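Local coordinates for putative enoyl-CoA hydratase (Streptomyces coelicolor A3, PDB 3G64), which probably acts as an enoyl-CoA hydratase of the crotonase fold, adding water across the double bond of an enoyl-CoA thioester, at residues Val30-Leu41 and Ala68-Asp79; Pro113-His121 and Ala205-Leu216. All coordinates share one frame; numbering follows the deposited sequence.

Overall arrangement
From the N terminus, strand 27-32 runs into the loop of interaction 1. The chain then makes helix 43-58 and returns along strand 64-69. Interaction 1 thereby closes a beta-alpha-beta unit around 26 intervening residues. After two helices comes strand 116-120, next to 64-69 in the same sheet. Interaction 2 closes a much longer excursion of 83 residues, when helix 205-217 packs back on that strand. The two contacts follow in series and neither nest nor cross. Their centres lie about 17 Å apart, yet they touch where Gly69 O and His121 NE2 form a probable hydrogen bond of 2.8 Å. Together they tie loops at the strand ends and a covering helix to one central sheet.

Interaction 1 of 2, residues Val30-Leu41 and Ala68-Asp79; sequences VTLARPDKLNAL and AGEGRGFCSGGD
Thr31 and Ala68 pair in a parallel beta bridge, and beyond it the loops leaving the two strands stay in contact. Both strands belong to one beta-alpha-beta unit. The bridge is held by Ala68 N to Val30 O and by Leu32 N to Ala68 O, each 2.8 Å. Asn39 joins the loops. Its CG is anti to the carbonyl carbon (chi1 -54°), which carries the amide toward 70-74. There ND2 donates to Glu70 O (2.9 Å) in the carbonyl plane, on a lone pair. It also donates to Phe74 O (3.0 Å) from above the plane of the Phe74 carbonyl. Asn39 OD1 lies 2.6 Å from a water that accepts from Glu70 N. A leucine here lacks the amide and would probably leave the Glu70 and Phe74 carbonyls without this donor and the 70-74 loop less firmly held. Further on, Ser76 N bonds to Leu38 O, Leu41 N to Gly77 O, and Asp79 N to Leu41 O. Leu38 CD2 lies against Arg72 CB, the two side chains crossing at about a right angle. Arg34 NH1 donates to Ala40 O and makes a weak salt bridge of 3.4 Å with Asp79 OD2. The stronger partner of Arg34 is Glu82, and Asp79 OD1 caps the N-H groups of Asp81 and Glu82. In crotonase relatives the loop after the strand matching 64-69 supplies one oxyanion-hole N-H, and 68-79 probably does likewise. Leu41 packs on Tyr46 of helix 43-58 and on helix 127-134, while Val30 and Thr31 touch strand 19-24.

Interaction 2 of 2, residues Pro113-His121 and Ala205-Leu216; sequences PFPVIAALH and ADEAARTLARRL
Ile117 and Ala119 of strand 116-120 face helix 205-216, which runs nearly antiparallel to the strand (164°) with the axes 7.4 Å apart at closest. Ile117 makes the largest share of the strand's contact. Its CB points at the helix and splits into two branches. With CG1 beside the backbone N (chi1 -59°), CG2 falls anti to that N and meets Ala209 CB at 3.9 Å. CG1 lies 4.1 Å from Leu212 CD2. At the tip, CD1 reaches the helix backbone at Ala213 CA (3.5 Å) and also touches Leu216 CD1 at 3.8 Å. Alanines let the helix come close: Ala119 CB sits 3.6 Å from Ala209 CB. At the far end Pro115 CB and Leu216 CD1 meet at 3.8 Å, the side chains running alongside in opposite directions. Leu212 and Leu216 also pack on Leu181 of the second subunit, so the helix lies between the sheet and a subunit interface. A water lies between Ala119 O and Asp206 OD1. No direct hydrogen bond joins strand and helix, which implies that they are held mainly by the fit of buried apolar surfaces, with polar groups at the Asp206 end.

Interaction 1 of 2, residues Val30-Leu41 and Ala68-Asp79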
loop_
_atom_site.group_PDB
_atom_site.type_symbol
_atom_site.label_atom_id
_atom_site.label_comp_id
_atom_site.label_asym_id
_atom_site.label_seq_id
_atom_site.Cartn_x
_atom_site.Cartn_y
_atom_site.Cartn_z
ATOM N N VAL A 30 0.651 15.637 24.989
ATOM C CA VAL A 30 1.803 16.453 24.641
ATOM C C VAL A 30 1.257 17.576 23.781
ATOM O O VAL A 30 0.772 17.354 22.663
ATOM C CB VAL A 30 2.884 15.644 23.867
ATOM C CG1 VAL A 30 4.092 16.533 23.498
ATOM C CG2 VAL A 30 3.352 14.426 24.696
ATOM N N THR A 31 1.276 18.788 24.314
ATOM C CA THR A 31 0.836 19.913 23.526
ATOM C C THR A 31 2.036 20.716 23.058
ATOM O O THR A 31 2.834 21.192 23.879
ATOM C CB THR A 31 -0.102 20.807 24.334
ATOM O OG1 THR A 31 -1.128 19.997 24.939
ATOM C CG2 THR A 31 -0.706 21.853 23.420
ATOM N N LEU A 32 2.169 20.856 21.740
ATOM C CA LEU A 32 3.242 21.670 21.170
ATOM C C LEU A 32 3.199 23.097 21.712
ATOM O O LEU A 32 2.130 23.673 21.920
ATOM C CB LEU A 32 3.151 21.682 19.659
ATOM C CG LEU A 32 3.246 20.279 19.069
ATOM C CD1 LEU A 32 3.018 20.346 17.582
ATOM C CD2 LEU A 32 4.637 19.645 19.403
ATOM N N ALA A 33 4.381 23.653 21.941
ATOM C CA ALA A 33 4.516 25.026 22.404
ATOM C C ALA A 33 4.480 26.054 21.243
ATOM O O ALA A 33 4.804 25.727 20.080
ATOM C CB ALA A 33 5.812 25.161 23.215
ATOM N N ARG A 34 4.075 27.281 21.575
ATOM C CA ARG A 34 4.159 28.454 20.675
ATOM C C ARG A 34 3.005 28.663 19.722
ATOM O O ARG A 34 3.207 28.721 18.515
ATOM C CB ARG A 34 5.463 28.456 19.871
ATOM C CG ARG A 34 6.702 28.364 20.729
ATOM C CD ARG A 34 7.868 27.816 19.927
ATOM N NE ARG A 34 8.918 28.800 19.722
ATOM C CZ ARG A 34 9.492 29.073 18.547
ATOM N NH1 ARG A 34 9.130 28.433 17.426
ATOM N NH2 ARG A 34 10.454 29.990 18.507
ATOM N N PRO A 35 1.796 28.811 20.262
ATOM C CA PRO A 35 0.588 28.981 19.452
ATOM C C PRO A 35 0.675 30.225 18.591
ATOM O O PRO A 35 0.105 30.237 17.505
ATOM C CB PRO A 35 -0.533 29.167 20.480
ATOM C CG PRO A 35 0.109 29.165 21.829
ATOM C CD PRO A 35 1.541 28.770 21.709
ATOM N N ASP A 36 1.371 31.254 19.073
ATOM C CA ASP A 36 1.512 32.501 18.313
ATOM C C ASP A 36 2.321 32.311 17.032
ATOM O O ASP A 36 2.307 33.160 16.153
ATOM C CB ASP A 36 2.158 33.608 19.169
ATOM C CG ASP A 36 1.341 33.952 20.422
ATOM O OD1 ASP A 36 0.135 33.598 20.496
ATOM O OD2 ASP A 36 1.913 34.591 21.343
ATOM N N LYS A 37 3.052 31.205 16.949
ATOM C CA LYS A 37 3.830 30.887 15.751
ATOM C C LYS A 37 3.282 29.623 15.086
ATOM O O LYS A 37 3.996 28.961 14.319
ATOM C CB LYS A 37 5.284 30.587 16.125
ATOM C CG LYS A 37 6.018 31.702 16.792
ATOM C CD LYS A 37 7.517 31.416 16.774
ATOM C CE LYS A 37 8.318 32.725 16.742
ATOM N NZ LYS A 37 8.217 33.496 15.459
ATOM N N LEU A 38 2.029 29.286 15.380
ATOM C CA LEU A 38 1.436 28.074 14.833
ATOM C C LEU A 38 2.294 26.868 15.227
ATOM O O LEU A 38 2.509 25.952 14.439
ATOM C CB LEU A 38 1.307 28.198 13.313
ATOM C CG LEU A 38 0.182 29.178 12.937
ATOM C CD1 LEU A 38 0.295 29.630 11.492
ATOM C CD2 LEU A 38 -1.187 28.581 13.214
ATOM N N ASN A 39 2.821 26.918 16.447
ATOM C CA ASN A 39 3.567 25.818 17.016
ATOM C C ASN A 39 4.780 25.363 16.211
ATOM O O ASN A 39 5.197 24.199 16.301
ATOM C CB ASN A 39 2.591 24.685 17.263
ATOM C CG ASN A 39 1.413 25.152 18.105
ATOM O OD1 ASN A 39 1.620 25.831 19.118
ATOM N ND2 ASN A 39 0.185 24.808 17.694
ATOM N N ALA A 40 5.351 26.280 15.436
ATOM C CA ALA A 40 6.565 25.975 14.684
ATOM C C ALA A 40 7.642 25.377 15.595
ATOM O O ALA A 40 7.944 25.897 16.680
ATOM C CB ALA A 40 7.105 27.228 13.960
ATOM N N LEU A 41 8.239 24.297 15.120
ATOM C CA LEU A 41 9.205 23.535 15.884
ATOM C C LEU A 41 10.613 24.133 15.867
ATOM O O LEU A 41 11.094 24.628 14.848
ATOM C CB LEU A 41 9.256 22.108 15.335
ATOM C CG LEU A 41 7.950 21.327 15.380
ATOM C CD1 LEU A 41 8.078 20.013 14.581
ATOM C CD2 LEU A 41 7.607 21.064 16.826
ATOM N N ALA A 68 -1.008 17.270 20.456
ATOM C CA ALA A 68 -1.912 18.385 20.169
ATOM C C ALA A 68 -1.154 19.695 19.956
ATOM O O ALA A 68 0.028 19.790 20.283
ATOM C CB ALA A 68 -2.910 18.533 21.279
ATOM N N GLY A 69 -1.850 20.688 19.403
ATOM C CA GLY A 69 -1.324 22.035 19.220
ATOM C C GLY A 69 -2.393 23.080 19.563
ATOM O O GLY A 69 -3.549 22.929 19.178
ATOM N N GLU A 70 -2.028 24.130 20.291
ATOM C CA GLU A 70 -3.004 25.196 20.575
ATOM C C GLU A 70 -2.917 26.336 19.568
ATOM O O GLU A 70 -1.951 26.418 18.796
ATOM C CB GLU A 70 -2.868 25.711 22.005
ATOM C CG GLU A 70 -3.543 24.793 23.002
ATOM C CD GLU A 70 -3.198 25.106 24.449
ATOM O OE1 GLU A 70 -2.404 26.046 24.696
ATOM O OE2 GLU A 70 -3.724 24.393 25.336
ATOM N N GLY A 71 -3.930 27.203 19.562
ATOM C CA GLY A 71 -3.962 28.330 18.652
ATOM C C GLY A 71 -4.723 28.043 17.374
ATOM O O GLY A 71 -5.630 27.232 17.357
ATOM N N ARG A 72 -4.331 28.713 16.298
ATOM C CA ARG A 72 -5.044 28.638 15.023
ATOM C C ARG A 72 -4.791 27.345 14.226
ATOM O O ARG A 72 -5.450 27.096 13.217
ATOM C CB ARG A 72 -4.665 29.837 14.134
ATOM C CG ARG A 72 -4.948 31.217 14.761
ATOM C CD ARG A 72 -4.402 32.368 13.890
ATOM N NE ARG A 72 -2.951 32.306 13.686
ATOM C CZ ARG A 72 -2.048 32.936 14.439
ATOM N NH1 ARG A 72 -2.427 33.694 15.462
ATOM N NH2 ARG A 72 -0.757 32.809 14.171
ATOM N N GLY A 73 -3.818 26.543 14.642
ATOM C CA GLY A 73 -3.559 25.303 13.938
ATOM C C GLY A 73 -2.645 24.328 14.661
ATOM O O GLY A 73 -2.040 24.625 15.692
ATOM N N PHE A 74 -2.539 23.139 14.088
ATOM C CA PHE A 74 -1.799 22.073 14.727
ATOM C C PHE A 74 -0.294 22.369 14.756
ATOM O O PHE A 74 0.291 22.494 15.834
ATOM C CB PHE A 74 -2.090 20.743 14.030
ATOM C CG PHE A 74 -1.297 19.597 14.576
ATOM C CD1 PHE A 74 -1.591 19.068 15.826
ATOM C CD2 PHE A 74 -0.262 19.035 13.834
ATOM C CE1 PHE A 74 -0.872 17.982 16.323
ATOM C CE2 PHE A 74 0.468 17.955 14.325
ATOM C CZ PHE A 74 0.166 17.430 15.565
ATOM N N CYS A 75 0.327 22.490 13.581
ATOM C CA CYS A 75 1.783 22.714 13.518
ATOM C C CYS A 75 2.167 23.088 12.093
ATOM O O CYS A 75 1.882 22.332 11.157
ATOM C CB CYS A 75 2.538 21.426 13.904
ATOM S SG CYS A 75 4.391 21.637 13.949
ATOM N N SER A 76 2.812 24.234 11.926
ATOM C CA SER A 76 3.258 24.699 10.612
ATOM C C SER A 76 4.604 24.116 10.167
ATOM O O SER A 76 5.082 24.421 9.083
ATOM C CB SER A 76 3.368 26.225 10.621
ATOM O OG SER A 76 4.353 26.618 11.581
ATOM N N GLY A 77 5.213 23.284 10.999
ATOM C CA GLY A 77 6.494 22.695 10.652
ATOM C C GLY A 77 7.670 23.355 11.326
ATOM O O GLY A 77 7.525 24.039 12.349
ATOM N N GLY A 78 8.853 23.166 10.747
ATOM C CA GLY A 78 10.065 23.731 11.321
ATOM C C GLY A 78 10.094 25.255 11.199
ATOM O O GLY A 78 9.692 25.824 10.181
ATOM N N ASP A 79 10.586 25.924 12.229
ATOM C CA ASP A 79 10.646 27.389 12.213
ATOM C C ASP A 79 11.574 27.901 11.105
ATOM O O ASP A 79 12.732 27.450 10.991
ATOM C CB ASP A 79 11.151 27.879 13.566
ATOM C CG ASP A 79 10.992 29.385 13.735
ATOM O OD1 ASP A 79 11.810 30.175 13.185
ATOM O OD2 ASP A 79 10.041 29.765 14.442
HETATM O O HOH W 1 0.188 25.114 21.229
HETATM O O HOH W 2 -2.333 30.815 16.907
HETATM O O HOH W 3 0.361 35.052 16.154
#

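Interaction 2 of 2, residues Pro113-His121 and Ala205-Leu216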
loop_
_atom_site.group_PDB
_atom_site.type_symbol
_atom_site.label_atom_id
_atom_site.label_comp_id
_atom_site.label_asym_id
_atom_site.label_seq_id
_atom_site.Cartn_x
_atom_site.Cartn_y
_atom_site.Cartn_z
ATOM N N PRO A 113 5.563 1.855 22.641
ATOM C CA PRO A 113 4.644 0.785 23.056
ATOM C C PRO A 113 3.272 1.301 23.538
ATOM O O PRO A 113 2.789 0.865 24.577
ATOM C CB PRO A 113 5.395 0.108 24.200
ATOM C CG PRO A 113 6.231 1.228 24.807
ATOM C CD PRO A 113 6.597 2.147 23.653
ATOM N N PHE A 114 2.658 2.197 22.777
ATOM C CA PHE A 114 1.317 2.710 23.071
ATOM C C PHE A 114 0.887 3.475 21.854
ATOM O O PHE A 114 1.725 4.004 21.125
ATOM C CB PHE A 114 1.278 3.635 24.301
ATOM C CG PHE A 114 2.424 4.617 24.381
ATOM C CD1 PHE A 114 2.387 5.815 23.677
ATOM C CD2 PHE A 114 3.540 4.337 25.171
ATOM C CE1 PHE A 114 3.455 6.719 23.746
ATOM C CE2 PHE A 114 4.606 5.217 25.254
ATOM C CZ PHE A 114 4.568 6.423 24.532
ATOM N N PRO A 115 -0.427 3.535 21.626
ATOM C CA PRO A 115 -1.000 4.281 20.507
ATOM C C PRO A 115 -0.784 5.786 20.668
ATOM O O PRO A 115 -0.879 6.352 21.772
ATOM C CB PRO A 115 -2.522 3.981 20.584
ATOM C CG PRO A 115 -2.733 3.180 21.819
ATOM C CD PRO A 115 -1.434 2.891 22.491
ATOM N N VAL A 116 -0.503 6.425 19.544
ATOM C CA VAL A 116 -0.330 7.863 19.507
ATOM C C VAL A 116 -1.454 8.432 18.662
ATOM O O VAL A 116 -1.745 7.911 17.575
ATOM C CB VAL A 116 1.056 8.214 18.906
ATOM C CG1 VAL A 116 1.177 9.725 18.651
ATOM C CG2 VAL A 116 2.159 7.705 19.840
ATOM N N ILE A 117 -2.102 9.480 19.171
ATOM C CA ILE A 117 -3.242 10.087 18.502
ATOM C C ILE A 117 -2.936 11.568 18.217
ATOM O O ILE A 117 -2.588 12.322 19.129
ATOM C CB ILE A 117 -4.485 9.989 19.428
ATOM C CG1 ILE A 117 -4.765 8.516 19.746
ATOM C CG2 ILE A 117 -5.696 10.746 18.839
ATOM C CD1 ILE A 117 -5.284 8.305 21.134
ATOM N N ALA A 118 -3.038 11.983 16.959
ATOM C CA ALA A 118 -2.856 13.404 16.624
ATOM C C ALA A 118 -4.199 14.115 16.559
ATOM O O ALA A 118 -5.112 13.686 15.827
ATOM C CB ALA A 118 -2.091 13.564 15.302
ATOM N N ALA A 119 -4.333 15.177 17.351
ATOM C CA ALA A 119 -5.574 15.950 17.414
ATOM C C ALA A 119 -5.413 17.112 16.443
ATOM O O ALA A 119 -4.706 18.081 16.748
ATOM C CB ALA A 119 -5.796 16.482 18.856
ATOM N N LEU A 120 -6.034 17.018 15.271
ATOM C CA LEU A 120 -5.717 17.944 14.175
ATOM C C LEU A 120 -6.789 18.997 13.910
ATOM O O LEU A 120 -7.986 18.710 13.976
ATOM C CB LEU A 120 -5.488 17.174 12.870
ATOM C CG LEU A 120 -4.419 16.062 12.858
ATOM C CD1 LEU A 120 -4.431 15.411 11.497
ATOM C CD2 LEU A 120 -3.062 16.676 13.138
ATOM N N HIS A 121 -6.331 20.189 13.537
ATOM C CA HIS A 121 -7.203 21.311 13.161
ATOM C C HIS A 121 -6.281 22.330 12.490
ATOM O O HIS A 121 -5.066 22.336 12.758
ATOM C CB HIS A 121 -7.859 21.928 14.398
ATOM C CG HIS A 121 -6.871 22.395 15.425
ATOM N ND1 HIS A 121 -6.481 23.713 15.543
ATOM C CD2 HIS A 121 -6.167 21.708 16.360
ATOM C CE1 HIS A 121 -5.587 23.820 16.508
ATOM N NE2 HIS A 121 -5.373 22.617 17.017
ATOM N N ALA A 205 -11.856 18.514 17.883
ATOM C CA ALA A 205 -10.784 17.534 17.659
ATOM C C ALA A 205 -10.100 17.147 18.981
ATOM O O ALA A 205 -9.877 15.970 19.246
ATOM C CB ALA A 205 -9.773 18.065 16.648
ATOM N N ASP A 206 -9.788 18.129 19.827
ATOM C CA ASP A 206 -9.095 17.819 21.081
ATOM C C ASP A 206 -9.936 16.929 22.006
ATOM O O ASP A 206 -9.437 15.990 22.618
ATOM C CB ASP A 206 -8.677 19.105 21.795
ATOM C CG ASP A 206 -7.626 19.897 20.996
ATOM O OD1 ASP A 206 -6.545 19.357 20.731
ATOM O OD2 ASP A 206 -7.866 21.067 20.629
ATOM N N GLU A 207 -11.227 17.222 22.076
ATOM C CA GLU A 207 -12.122 16.471 22.937
ATOM C C GLU A 207 -12.266 15.044 22.413
ATOM O O GLU A 207 -12.165 14.073 23.172
ATOM C CB GLU A 207 -13.469 17.192 22.987
ATOM C CG GLU A 207 -14.620 16.341 23.446
ATOM C CD GLU A 207 -15.919 17.142 23.561
ATOM O OE1 GLU A 207 -16.313 17.824 22.581
ATOM O OE2 GLU A 207 -16.540 17.087 24.644
ATOM N N ALA A 208 -12.467 14.906 21.107
ATOM C CA ALA A 208 -12.593 13.570 20.525
ATOM C C ALA A 208 -11.270 12.784 20.632
ATOM O O ALA A 208 -11.287 11.584 20.853
ATOM C CB ALA A 208 -13.049 13.661 19.071
ATOM N N ALA A 209 -10.133 13.471 20.532
ATOM C CA ALA A 209 -8.838 12.790 20.672
ATOM C C ALA A 209 -8.688 12.261 22.081
ATOM O O ALA A 209 -8.241 11.145 22.307
ATOM C CB ALA A 209 -7.691 13.736 20.327
ATOM N N ARG A 210 -9.089 13.078 23.044
ATOM C CA ARG A 210 -9.033 12.676 24.438
ATOM C C ARG A 210 -9.962 11.480 24.732
ATOM O O ARG A 210 -9.627 10.610 25.534
ATOM C CB ARG A 210 -9.401 13.858 25.337
ATOM C CG ARG A 210 -9.432 13.480 26.792
ATOM C CD ARG A 210 -9.783 14.657 27.667
ATOM N NE ARG A 210 -10.273 14.162 28.944
ATOM C CZ ARG A 210 -10.998 14.869 29.801
ATOM N NH1 ARG A 210 -11.316 16.131 29.524
ATOM N NH2 ARG A 210 -11.401 14.306 30.935
ATOM N N THR A 211 -11.129 11.456 24.092
ATOM C CA THR A 211 -12.092 10.360 24.275
ATOM C C THR A 211 -11.492 9.083 23.677
ATOM O O THR A 211 -11.518 8.009 24.293
ATOM C CB THR A 211 -13.473 10.695 23.614
ATOM O OG1 THR A 211 -14.107 11.781 24.317
ATOM C CG2 THR A 211 -14.410 9.488 23.615
ATOM N N LEU A 212 -10.914 9.205 22.485
ATOM C CA LEU A 212 -10.294 8.043 21.856
ATOM C C LEU A 212 -9.131 7.525 22.712
ATOM O O LEU A 212 -8.971 6.326 22.878
ATOM C CB LEU A 212 -9.834 8.354 20.429
ATOM C CG LEU A 212 -8.972 7.262 19.786
ATOM C CD1 LEU A 212 -9.732 5.950 19.674
ATOM C CD2 LEU A 212 -8.545 7.728 18.412
ATOM N N ALA A 213 -8.336 8.438 23.273
ATOM C CA ALA A 213 -7.190 8.032 24.103
ATOM C C ALA A 213 -7.648 7.223 25.303
ATOM O O ALA A 213 -7.063 6.205 25.656
ATOM C CB ALA A 213 -6.411 9.249 24.574
ATOM N N ARG A 214 -8.701 7.723 25.948
ATOM C CA ARG A 214 -9.264 7.079 27.120
ATOM C C ARG A 214 -9.884 5.712 26.763
ATOM O O ARG A 214 -9.755 4.754 27.510
ATOM C CB ARG A 214 -10.324 8.011 27.761
ATOM C CG ARG A 214 -10.948 7.450 29.034
ATOM C CD ARG A 214 -9.884 6.983 30.022
ATOM N NE ARG A 214 -9.101 8.115 30.492
ATOM C CZ ARG A 214 -7.926 8.021 31.105
ATOM N NH1 ARG A 214 -7.377 6.832 31.326
ATOM N NH2 ARG A 214 -7.293 9.127 31.486
ATOM N N ARG A 215 -10.566 5.636 25.625
ATOM C CA ARG A 215 -11.078 4.368 25.131
ATOM C C ARG A 215 -9.956 3.337 25.000
ATOM O O ARG A 215 -10.092 2.197 25.458
ATOM C CB ARG A 215 -11.790 4.549 23.786
ATOM C CG ARG A 215 -12.253 3.223 23.198
ATOM C CD ARG A 215 -13.026 3.353 21.900
ATOM N NE ARG A 215 -13.442 2.027 21.463
ATOM C CZ ARG A 215 -13.936 1.724 20.265
ATOM N NH1 ARG A 215 -14.087 2.649 19.336
ATOM N NH2 ARG A 215 -14.273 0.469 19.994
ATOM N N LEU A 216 -8.844 3.742 24.384
ATOM C CA LEU A 216 -7.688 2.856 24.219
ATOM C C LEU A 216 -7.061 2.523 25.570
ATOM O O LEU A 216 -6.720 1.373 25.819
ATOM C CB LEU A 216 -6.639 3.489 23.284
ATOM C CG LEU A 216 -7.043 3.515 21.809
ATOM C CD1 LEU A 216 -6.275 4.597 21.050
ATOM C CD2 LEU A 216 -6.810 2.156 21.177
HETATM O O HOH W 4 -4.768 20.013 18.807
#